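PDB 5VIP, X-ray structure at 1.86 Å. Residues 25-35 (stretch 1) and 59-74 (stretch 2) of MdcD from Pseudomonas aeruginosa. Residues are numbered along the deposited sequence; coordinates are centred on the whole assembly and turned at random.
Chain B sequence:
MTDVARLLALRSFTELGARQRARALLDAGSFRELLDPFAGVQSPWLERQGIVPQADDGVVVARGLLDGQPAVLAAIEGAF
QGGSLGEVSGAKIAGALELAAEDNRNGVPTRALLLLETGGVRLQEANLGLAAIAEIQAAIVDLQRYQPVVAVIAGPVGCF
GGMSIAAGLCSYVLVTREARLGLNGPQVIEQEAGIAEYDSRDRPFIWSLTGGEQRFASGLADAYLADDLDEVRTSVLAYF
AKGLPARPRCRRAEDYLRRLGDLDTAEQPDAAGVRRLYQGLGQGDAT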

# COMPACT_ATOMS: atom_id res chain seq x y z
N LEU B 25 -3.67 -22.59 13.60
CA LEU B 25 -2.91 -21.59 14.36
C LEU B 25 -3.67 -21.05 15.58
O LEU B 25 -3.06 -20.77 16.61
CB LEU B 25 -2.50 -20.42 13.45
CG LEU B 25 -1.44 -20.73 12.39
CD1 LEU B 25 -1.17 -19.49 11.51
CD2 LEU B 25 -0.13 -21.22 13.04
N LEU B 26 -4.99 -20.92 15.47
CA LEU B 26 -5.82 -20.39 16.57
C LEU B 26 -5.97 -21.45 17.65
O LEU B 26 -5.90 -22.65 17.35
CB LEU B 26 -7.18 -19.95 16.04
CG LEU B 26 -7.18 -18.66 15.21
CD1 LEU B 26 -8.50 -18.44 14.47
CD2 LEU B 26 -6.88 -17.49 16.11
N ASP B 27 -6.13 -21.02 18.90
CA ASP B 27 -6.28 -21.96 20.02
C ASP B 27 -7.38 -22.98 19.71
O ASP B 27 -8.41 -22.63 19.12
CB ASP B 27 -6.61 -21.24 21.34
CG ASP B 27 -5.48 -20.32 21.84
OD1 ASP B 27 -4.38 -20.30 21.25
OD2 ASP B 27 -5.72 -19.61 22.85
N ALA B 28 -7.16 -24.23 20.11
CA ALA B 28 -8.12 -25.29 19.86
C ALA B 28 -9.49 -24.96 20.43
O ALA B 28 -9.61 -24.50 21.57
CB ALA B 28 -7.62 -26.62 20.43
N GLY B 29 -10.52 -25.18 19.62
CA GLY B 29 -11.89 -24.85 20.01
C GLY B 29 -12.29 -23.38 19.91
O GLY B 29 -13.44 -23.05 20.20
N SER B 30 -11.37 -22.49 19.49
CA SER B 30 -11.71 -21.07 19.37
C SER B 30 -12.02 -20.60 17.94
O SER B 30 -12.63 -19.54 17.74
CB SER B 30 -10.59 -20.18 19.93
OG SER B 30 -9.49 -20.13 19.02
N PHE B 31 -11.60 -21.38 16.94
CA PHE B 31 -11.76 -21.01 15.54
C PHE B 31 -13.23 -20.80 15.14
O PHE B 31 -14.06 -21.70 15.25
CB PHE B 31 -11.14 -22.07 14.63
CG PHE B 31 -11.36 -21.83 13.16
CD1 PHE B 31 -10.52 -21.01 12.44
CD2 PHE B 31 -12.42 -22.44 12.49
CE1 PHE B 31 -10.72 -20.79 11.08
CE2 PHE B 31 -12.63 -22.21 11.14
CZ PHE B 31 -11.77 -21.38 10.43
N ARG B 32 -13.51 -19.62 14.63
CA ARG B 32 -14.86 -19.21 14.30
C ARG B 32 -14.80 -18.42 13.00
O ARG B 32 -14.31 -17.28 13.00
CB ARG B 32 -15.40 -18.37 15.47
CG ARG B 32 -16.83 -17.98 15.42
CD ARG B 32 -17.33 -17.56 16.81
NE ARG B 32 -16.64 -16.40 17.40
CZ ARG B 32 -16.84 -15.14 17.04
NH1 ARG B 32 -17.66 -14.85 16.04
NH2 ARG B 32 -16.19 -14.15 17.66
N GLU B 33 -15.24 -18.99 11.88
CA GLU B 33 -15.13 -18.28 10.60
C GLU B 33 -16.27 -17.29 10.34
O GLU B 33 -17.45 -17.63 10.46
CB GLU B 33 -15.03 -19.26 9.43
CG GLU B 33 -14.84 -18.52 8.11
CD GLU B 33 -14.55 -19.43 6.93
OE1 GLU B 33 -14.45 -20.67 7.11
OE2 GLU B 33 -14.38 -18.88 5.80
N LEU B 34 -15.91 -16.05 9.98
CA LEU B 34 -16.90 -15.03 9.65
C LEU B 34 -17.19 -15.03 8.16
O LEU B 34 -16.31 -15.34 7.36
CB LEU B 34 -16.42 -13.64 10.06
CG LEU B 34 -15.84 -13.47 11.47
CD1 LEU B 34 -15.59 -11.99 11.75
CD2 LEU B 34 -16.74 -14.07 12.54
N LEU B 35 -18.41 -14.65 7.79
CA LEU B 35 -18.76 -14.51 6.37
C LEU B 35 -18.47 -15.80 5.64
O LEU B 35 -17.93 -15.79 4.53
CB LEU B 35 -18.01 -13.34 5.72
CG LEU B 35 -18.62 -11.95 5.83
CD1 LEU B 35 -18.49 -11.39 7.24
CD2 LEU B 35 -17.98 -11.01 4.80
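Stretch 2 (59-74) VVVARGLLDGQPAVLA

Stretch 2 is a β-hairpin. Its first strand, Val59 to Leu66, turns back through a type I' turn from Leu66 to Gln69 into a second strand that begins at Gln69. Stretch 1 lies along the first strand and runs against it: the short strand around Arg32 and Glu33 is antiparallel to 59-66, with 139° between their N-to-C directions and a closest axial approach of 4.4 Å. Together the two stretches bury 845 Å², both sides summed.

Arg32 and Arg63 form a hydrogen-bonded antiparallel pair, with Arg63 N to Arg32 O at 2.8 Å and Arg32 N to Arg63 O at 2.9 Å. Glu33 then faces Ala62 as a non-hydrogen-bonded pair, their CA atoms 4.2 Å apart, and Leu34 N reaches Val61 O at 2.8 Å. A water extends this end of the contact, accepting from Val61 N and donating to Leu34 O and Glu33 OE2.

The side chains of Arg32 and Arg63 share one face of the sheet. The Arg32 guanidinium lies with one face over Arg63 CB, Arg32 NH2 being 3.6 Å from Arg63 CB, although the like charges come close, with Arg32 NH2 3.9 Å from Arg63 NE. Leu34 CD1 packs beside them, 3.8 Å from Arg63 CG and 4.1 Å from Val61 CG1. On the face of Glu33 and Ala62, the small Ala62 side chain leaves room for larger neighbours: Phe31 CE1 closes to 3.4 Å from Ala62 CB, and Leu26 CD1 lies 4.1 Å from the same methyl.

Leu26 is the main bump of stretch 1. Its CA-to-CB bond points sideways, but the end of the side chain comes nearer and fills a hollow lined by both strands of the hairpin. Leu26 CD2 lies 3.9 Å from Gly64 CA, 3.8 Å from Leu66 CD2 and 4.2 Å from Ala71 CB, while Leu26 CG is 4.0 Å from Leu73 CD1. Gly64 is essential to this fit, since a CB there would clash with both Leu26 CD1 and Ser30 OG.

Before the strand, the loop of stretch 1 grips the tip of the hairpin. Asp27 N donates to Leu65 O at 2.8 Å in a nearly straight bond, and the Asp27 carboxylate receives two backbone amides of the turn, Asp67 N on OD1 at 2.9 Å and Gly68 N on OD2 at 2.8 Å. Ser30 OG accepts from Leu65 N at 3.0 Å while donating to Asp27 O at 2.7 Å, which braces the loop against the strand. Ala28 and Gly29, between these anchors, bulge clear of the hairpin.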

# COMPACT_ATOMS: atom_id res chain seq x y z
N VAL B 59 -10.71 -15.53 0.52
CA VAL B 59 -10.13 -15.16 1.81
C VAL B 59 -10.92 -15.74 2.98
O VAL B 59 -12.15 -15.67 3.01
CB VAL B 59 -10.05 -13.63 1.99
CG1 VAL B 59 -9.47 -13.29 3.38
CG2 VAL B 59 -9.18 -13.01 0.91
N VAL B 60 -10.20 -16.32 3.94
CA VAL B 60 -10.77 -16.77 5.19
C VAL B 60 -10.57 -15.70 6.26
O VAL B 60 -9.45 -15.29 6.53
CB VAL B 60 -10.13 -18.09 5.66
CG1 VAL B 60 -10.80 -18.58 6.96
CG2 VAL B 60 -10.23 -19.15 4.57
N VAL B 61 -11.66 -15.21 6.85
CA VAL B 61 -11.53 -14.35 8.01
C VAL B 61 -12.07 -15.12 9.20
O VAL B 61 -13.22 -15.59 9.17
CB VAL B 61 -12.27 -13.01 7.85
CG1 VAL B 61 -12.36 -12.30 9.20
CG2 VAL B 61 -11.55 -12.14 6.82
N ALA B 62 -11.25 -15.27 10.23
CA ALA B 62 -11.66 -16.08 11.37
C ALA B 62 -11.37 -15.37 12.68
O ALA B 62 -10.37 -14.67 12.81
CB ALA B 62 -10.95 -17.42 11.35
N ARG B 63 -12.27 -15.55 13.64
CA ARG B 63 -12.07 -15.05 14.99
C ARG B 63 -11.63 -16.22 15.86
O ARG B 63 -11.90 -17.39 15.55
CB ARG B 63 -13.35 -14.41 15.51
CG ARG B 63 -13.67 -13.05 14.88
CD ARG B 63 -12.83 -11.95 15.54
NE ARG B 63 -13.59 -11.38 16.66
CZ ARG B 63 -13.10 -11.11 17.85
NH1 ARG B 63 -11.81 -11.32 18.13
NH2 ARG B 63 -13.91 -10.61 18.77
N GLY B 64 -10.89 -15.92 16.92
CA GLY B 64 -10.41 -16.96 17.80
C GLY B 64 -9.55 -16.39 18.89
O GLY B 64 -9.58 -15.17 19.13
N LEU B 65 -8.81 -17.27 19.56
CA LEU B 65 -7.87 -16.86 20.59
C LEU B 65 -6.46 -17.25 20.17
O LEU B 65 -6.26 -18.29 19.52
CB LEU B 65 -8.21 -17.49 21.95
CG LEU B 65 -9.59 -17.17 22.53
CD1 LEU B 65 -9.83 -18.11 23.74
CD2 LEU B 65 -9.66 -15.72 22.94
N LEU B 66 -5.49 -16.43 20.53
CA LEU B 66 -4.08 -16.78 20.36
C LEU B 66 -3.43 -16.72 21.73
O LEU B 66 -3.23 -15.64 22.28
CB LEU B 66 -3.38 -15.82 19.37
CG LEU B 66 -3.77 -16.04 17.89
CD1 LEU B 66 -3.24 -14.93 16.98
CD2 LEU B 66 -3.27 -17.40 17.40
N ASP B 67 -3.16 -17.89 22.30
CA ASP B 67 -2.69 -18.01 23.69
C ASP B 67 -3.63 -17.30 24.66
O ASP B 67 -3.19 -16.58 25.56
CB ASP B 67 -1.26 -17.46 23.83
CG ASP B 67 -0.50 -18.06 25.01
OD1 ASP B 67 -0.86 -19.16 25.48
OD2 ASP B 67 0.47 -17.42 25.46
N GLY B 68 -4.93 -17.49 24.47
CA GLY B 68 -5.92 -16.88 25.34
C GLY B 68 -6.27 -15.43 25.02
O GLY B 68 -7.16 -14.87 25.66
N GLN B 69 -5.59 -14.83 24.05
CA GLN B 69 -5.80 -13.42 23.71
C GLN B 69 -6.70 -13.28 22.49
O GLN B 69 -6.60 -14.07 21.55
CB GLN B 69 -4.46 -12.72 23.46
CG GLN B 69 -3.53 -12.72 24.66
CD GLN B 69 -4.05 -11.83 25.77
OE1 GLN B 69 -4.30 -10.64 25.58
NE2 GLN B 69 -4.23 -12.40 26.94
N PRO B 70 -7.61 -12.30 22.52
CA PRO B 70 -8.55 -12.11 21.40
C PRO B 70 -7.79 -11.85 20.11
O PRO B 70 -6.78 -11.14 20.11
CB PRO B 70 -9.37 -10.88 21.82
CG PRO B 70 -8.45 -10.14 22.82
CD PRO B 70 -7.72 -11.24 23.54
N ALA B 71 -8.25 -12.46 19.02
CA ALA B 71 -7.53 -12.44 17.76
C ALA B 71 -8.46 -12.48 16.55
O ALA B 71 -9.61 -12.95 16.63
CB ALA B 71 -6.55 -13.60 17.70
N VAL B 72 -7.96 -11.97 15.43
CA VAL B 72 -8.60 -12.15 14.15
C VAL B 72 -7.51 -12.58 13.18
O VAL B 72 -6.35 -12.17 13.30
CB VAL B 72 -9.30 -10.86 13.66
CG1 VAL B 72 -8.30 -9.71 13.51
CG2 VAL B 72 -10.08 -11.10 12.34
N LEU B 73 -7.87 -13.45 12.26
CA LEU B 73 -6.92 -14.03 11.33
C LEU B 73 -7.50 -13.84 9.94
O LEU B 73 -8.66 -14.18 9.72
CB LEU B 73 -6.69 -15.51 11.66
CG LEU B 73 -5.50 -16.28 11.11
CD1 LEU B 73 -5.23 -17.52 11.96
CD2 LEU B 73 -5.75 -16.68 9.66
N ALA B 74 -6.73 -13.27 9.02
CA ALA B 74 -7.15 -13.26 7.63
C ALA B 74 -6.15 -14.08 6.84
O ALA B 74 -4.95 -13.83 6.91
CB ALA B 74 -7.25 -11.81 7.08
O HOH W 1 -14.33 -16.04 5.82